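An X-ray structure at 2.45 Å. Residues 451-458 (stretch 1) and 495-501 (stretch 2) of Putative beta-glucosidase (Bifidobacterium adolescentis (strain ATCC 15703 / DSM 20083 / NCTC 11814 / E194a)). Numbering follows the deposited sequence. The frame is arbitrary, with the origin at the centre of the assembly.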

ATOM      1  N   GLY A 451       6.903  -9.912   5.148  1.00 23.62           N
ATOM      2  CA  GLY A 451       6.211  -9.140   4.132  1.00 24.12           C
ATOM      3  C   GLY A 451       4.776  -8.799   4.462  1.00 24.38           C
ATOM      4  O   GLY A 451       4.245  -7.824   3.921  1.00 22.88           O
ATOM      5  N   SER A 452       4.132  -9.571   5.336  1.00 26.32           N
ATOM      6  CA  SER A 452       2.768  -9.280   5.757  1.00 27.19           C
ATOM      7  C   SER A 452       2.620  -9.670   7.222  1.00 27.39           C
ATOM      8  O   SER A 452       3.551 -10.195   7.840  1.00 28.78           O
ATOM      9  N   VAL A 453       1.433  -9.399   7.776  1.00 27.14           N
ATOM     10  CA  VAL A 453       1.210  -9.518   9.215  1.00 26.13           C
ATOM     11  C   VAL A 453       1.590 -10.905   9.700  1.00 26.93           C
ATOM     12  O   VAL A 453       1.160 -11.917   9.138  1.00 22.95           O
ATOM     13  N   VAL A 454       2.394 -10.952  10.757  1.00 25.23           N
ATOM     14  CA  VAL A 454       2.617 -12.179  11.505  1.00 26.92           C
ATOM     15  C   VAL A 454       1.983 -12.008  12.880  1.00 27.23           C
ATOM     16  O   VAL A 454       1.836 -10.890  13.387  1.00 25.57           O
ATOM     17  N   SER A 455       1.577 -13.127  13.472  1.00 29.29           N
ATOM     18  CA  SER A 455       1.057 -13.103  14.830  1.00 29.75           C
ATOM     19  C   SER A 455       2.178 -12.801  15.815  1.00 30.37           C
ATOM     20  O   SER A 455       3.321 -13.237  15.641  1.00 30.90           O
ATOM     21  N   VAL A 456       1.849 -12.043  16.859  1.00 29.68           N
ATOM     22  CA  VAL A 456       2.820 -11.608  17.849  1.00 29.06           C
ATOM     23  C   VAL A 456       2.456 -12.080  19.252  1.00 31.50           C
ATOM     24  O   VAL A 456       3.317 -12.576  19.987  1.00 31.96           O
ATOM     25  N   ALA A 457       1.188 -11.949  19.634  1.00 31.92           N
ATOM     26  CA  ALA A 457       0.757 -12.269  20.994  1.00 33.39           C
ATOM     27  C   ALA A 457       1.135 -13.658  21.501  1.00 34.50           C
ATOM     28  O   ALA A 457       1.449 -13.771  22.699  1.00 35.59           O
ATOM     29  N   PRO A 458       1.120 -14.734  20.701  1.00 35.72           N
ATOM     30  CA  PRO A 458       1.459 -16.054  21.263  1.00 36.09           C
ATOM     31  C   PRO A 458       2.834 -16.132  21.908  1.00 36.12           C
ATOM     32  O   PRO A 458       3.041 -16.999  22.765  1.00 38.56           O
ATOM     33  N   ALA A 495      -0.091   0.196   9.230  1.00 23.06           N
ATOM     34  CA  ALA A 495      -0.976   0.312   8.080  1.00 23.60           C
ATOM     35  C   ALA A 495      -1.843  -0.929   7.910  1.00 24.21           C
ATOM     36  O   ALA A 495      -2.606  -1.022   6.939  1.00 22.94           O
ATOM     37  N   GLN A 496      -1.739  -1.868   8.849  1.00 24.60           N
ATOM     38  CA  GLN A 496      -2.405  -3.159   8.816  1.00 24.49           C
ATOM     39  C   GLN A 496      -2.762  -3.528  10.248  1.00 24.85           C
ATOM     40  O   GLN A 496      -1.972  -3.291  11.169  1.00 25.85           O
ATOM     41  N   THR A 497      -3.948  -4.098  10.437  1.00 22.26           N
ATOM     42  CA  THR A 497      -4.343  -4.599  11.746  1.00 21.87           C
ATOM     43  C   THR A 497      -3.610  -5.899  12.054  1.00 23.17           C
ATOM     44  O   THR A 497      -3.497  -6.777  11.195  1.00 22.65           O
ATOM     45  N   ILE A 498      -3.117  -6.026  13.284  1.00 24.25           N
ATOM     46  CA  ILE A 498      -2.569  -7.301  13.749  1.00 23.55           C
ATOM     47  C   ILE A 498      -3.613  -7.993  14.618  1.00 23.09           C
ATOM     48  O   ILE A 498      -3.806  -7.608  15.781  1.00 22.88           O
ATOM     49  N   PRO A 499      -4.286  -9.024  14.121  1.00 23.27           N
ATOM     50  CA  PRO A 499      -5.381  -9.633  14.882  1.00 22.89           C
ATOM     51  C   PRO A 499      -4.864 -10.653  15.888  1.00 24.71           C
ATOM     52  O   PRO A 499      -3.709 -11.075  15.856  1.00 24.66           O
ATOM     53  N   MET A 500      -5.758 -11.043  16.802  1.00 26.04           N
ATOM     54  CA  MET A 500      -5.426 -12.118  17.729  1.00 27.37           C
ATOM     55  C   MET A 500      -5.382 -13.469  17.025  1.00 28.97           C
ATOM     56  O   MET A 500      -4.696 -14.386  17.486  1.00 32.02           O
ATOM     57  N   ASN A 501      -6.107 -13.610  15.917  1.00 28.23           N
ATOM     58  CA  ASN A 501      -6.261 -14.871  15.207  1.00 27.54           C
ATOM     59  C   ASN A 501      -6.858 -14.571  13.840  1.00 25.45           C
ATOM     60  O   ASN A 501      -7.741 -13.716  13.726  1.00 24.92           O
TER

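The contact between these two stretches of a putative beta-glucosidase is a small, mostly apolar seam, centred on one valine and tied by a side-chain hydrogen bond and two bridging waters. It illustrates how irregular segments distant in sequence can pack without sharing a sheet: no direct backbone hydrogen bond joins them, their directions differ by 34°, and only about 360 Å² is buried.

Val-453 is the centrepiece. Its CA-to-CB bond points toward the other stretch, and its t rotamer splays the two methyls over successive residues. CG2 lies 3.4 Å from CD of Gln-496 and 3.6 Å from the carbonyl O of Thr-497, while CG1 packs 4.2 Å from CG2 of Ile-498 and 4.0 Å from CD of Pro-499. Ile-498, with chi1 m and chi2 t, leaves the backbone sideways; its CG2 also comes within 3.9 Å of the carbonyl O of Val-454, whose own side chain (m) points away.

Gln-496 points in as well, with chi1 between wells at -145° and chi2 t. Its extended chain carries the amide to Ser-452 (t), where NE2 donates a hydrogen bond to OG at 3.2 Å. The other end of the amide is also engaged: water 1 lies 2.9 Å from OE1 of Gln-496 and 3.1 Å from O of Gly-451, bridging the stretches at this end.

Farther along, water 2 spans a gap between backbones, accepting from N of Val-456 at 3.0 Å and donating to O of Pro-499 at 3.0 Å. Beyond it, Ala-457 points toward Met-500, which starts away from the contact. Three successive m torsions fold the methionine back, bringing its CE within 3.8 Å of CB of Ala-457 and closing the seam at its more exposed end.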

ATOM      1  CB  SER A 452       1.745  -9.998   4.874  1.00 29.98           C
ATOM      2  OG  SER A 452       0.440  -9.511   5.138  1.00 33.43           O
ATOM      3  CB  VAL A 453      -0.258  -9.206   9.558  1.00 26.52           C
ATOM      4  CG1 VAL A 453      -0.585  -9.691  10.944  1.00 27.14           C
ATOM      5  CG2 VAL A 453      -0.515  -7.722   9.480  1.00 26.95           C
ATOM      6  CB  VAL A 454       4.113 -12.542  11.625  1.00 25.64           C
ATOM      7  CG1 VAL A 454       4.730 -12.721  10.243  1.00 24.60           C
ATOM      8  CG2 VAL A 454       4.864 -11.494  12.440  1.00 24.08           C
ATOM      9  CB  SER A 455       0.415 -14.443  15.163  1.00 32.01           C
ATOM     10  OG  SER A 455       1.303 -15.499  14.837  1.00 34.73           O
ATOM     11  CB  VAL A 456       2.993 -10.075  17.818  1.00 26.60           C
ATOM     12  CG1 VAL A 456       4.004  -9.635  18.864  1.00 26.52           C
ATOM     13  CG2 VAL A 456       3.418  -9.607  16.429  1.00 25.24           C
ATOM     14  CB  ALA A 457      -0.762 -12.074  21.100  1.00 34.69           C
ATOM     15  CB  PRO A 458       1.351 -16.996  20.052  1.00 36.25           C
ATOM     16  CG  PRO A 458       1.274 -16.109  18.853  1.00 35.35           C
ATOM     17  CD  PRO A 458       0.608 -14.869  19.326  1.00 35.08           C
ATOM     18  CB  ALA A 495      -0.161   0.561   6.810  1.00 22.85           C
ATOM     19  CB  GLN A 496      -1.477  -4.213   8.198  1.00 26.00           C
ATOM     20  CG  GLN A 496      -2.132  -5.295   7.358  1.00 27.78           C
ATOM     21  CD  GLN A 496      -1.105  -6.117   6.578  1.00 29.27           C
ATOM     22  OE1 GLN A 496       0.086  -5.799   6.569  1.00 29.77           O
ATOM     23  NE2 GLN A 496      -1.562  -7.182   5.932  1.00 30.25           N
ATOM     24  CB  THR A 497      -5.851  -4.839  11.797  1.00 21.28           C
ATOM     25  OG1 THR A 497      -6.544  -3.593  11.653  1.00 21.11           O
ATOM     26  CG2 THR A 497      -6.251  -5.504  13.119  1.00 20.19           C
ATOM     27  CB  ILE A 498      -1.263  -7.113  14.527  1.00 24.14           C
ATOM     28  CG1 ILE A 498      -0.231  -6.379  13.680  1.00 24.89           C
ATOM     29  CG2 ILE A 498      -0.724  -8.468  14.952  1.00 26.50           C
ATOM     30  CD1 ILE A 498       1.115  -6.233  14.372  1.00 26.01           C
ATOM     31  CB  PRO A 499      -6.220 -10.305  13.795  1.00 21.29           C
ATOM     32  CG  PRO A 499      -5.203 -10.697  12.763  1.00 20.73           C
ATOM     33  CD  PRO A 499      -4.143  -9.621  12.781  1.00 20.69           C
ATOM     34  CB  MET A 500      -6.419 -12.150  18.889  1.00 27.73           C
ATOM     35  CG  MET A 500      -6.296 -10.977  19.864  1.00 28.35           C
ATOM     36  SD  MET A 500      -4.647 -10.812  20.580  1.00 29.08           S
ATOM     37  CE  MET A 500      -4.545 -12.285  21.590  1.00 28.00           C
ATOM     38  CB  ASN A 501      -7.158 -15.843  15.992  1.00 28.34           C
ATOM     39  CG  ASN A 501      -7.118 -17.258  15.442  1.00 30.00           C
ATOM     40  OD1 ASN A 501      -7.301 -17.481  14.245  1.00 29.24           O
ATOM     41  ND2 ASN A 501      -6.857 -18.222  16.318  1.00 31.38           N
TER
HETATM   42  O   HOH W   1       1.560  -6.329   4.141  1.00 11.92           O
HETATM   43  O   HOH W   2      -1.090 -11.931  17.162  1.00 25.68           O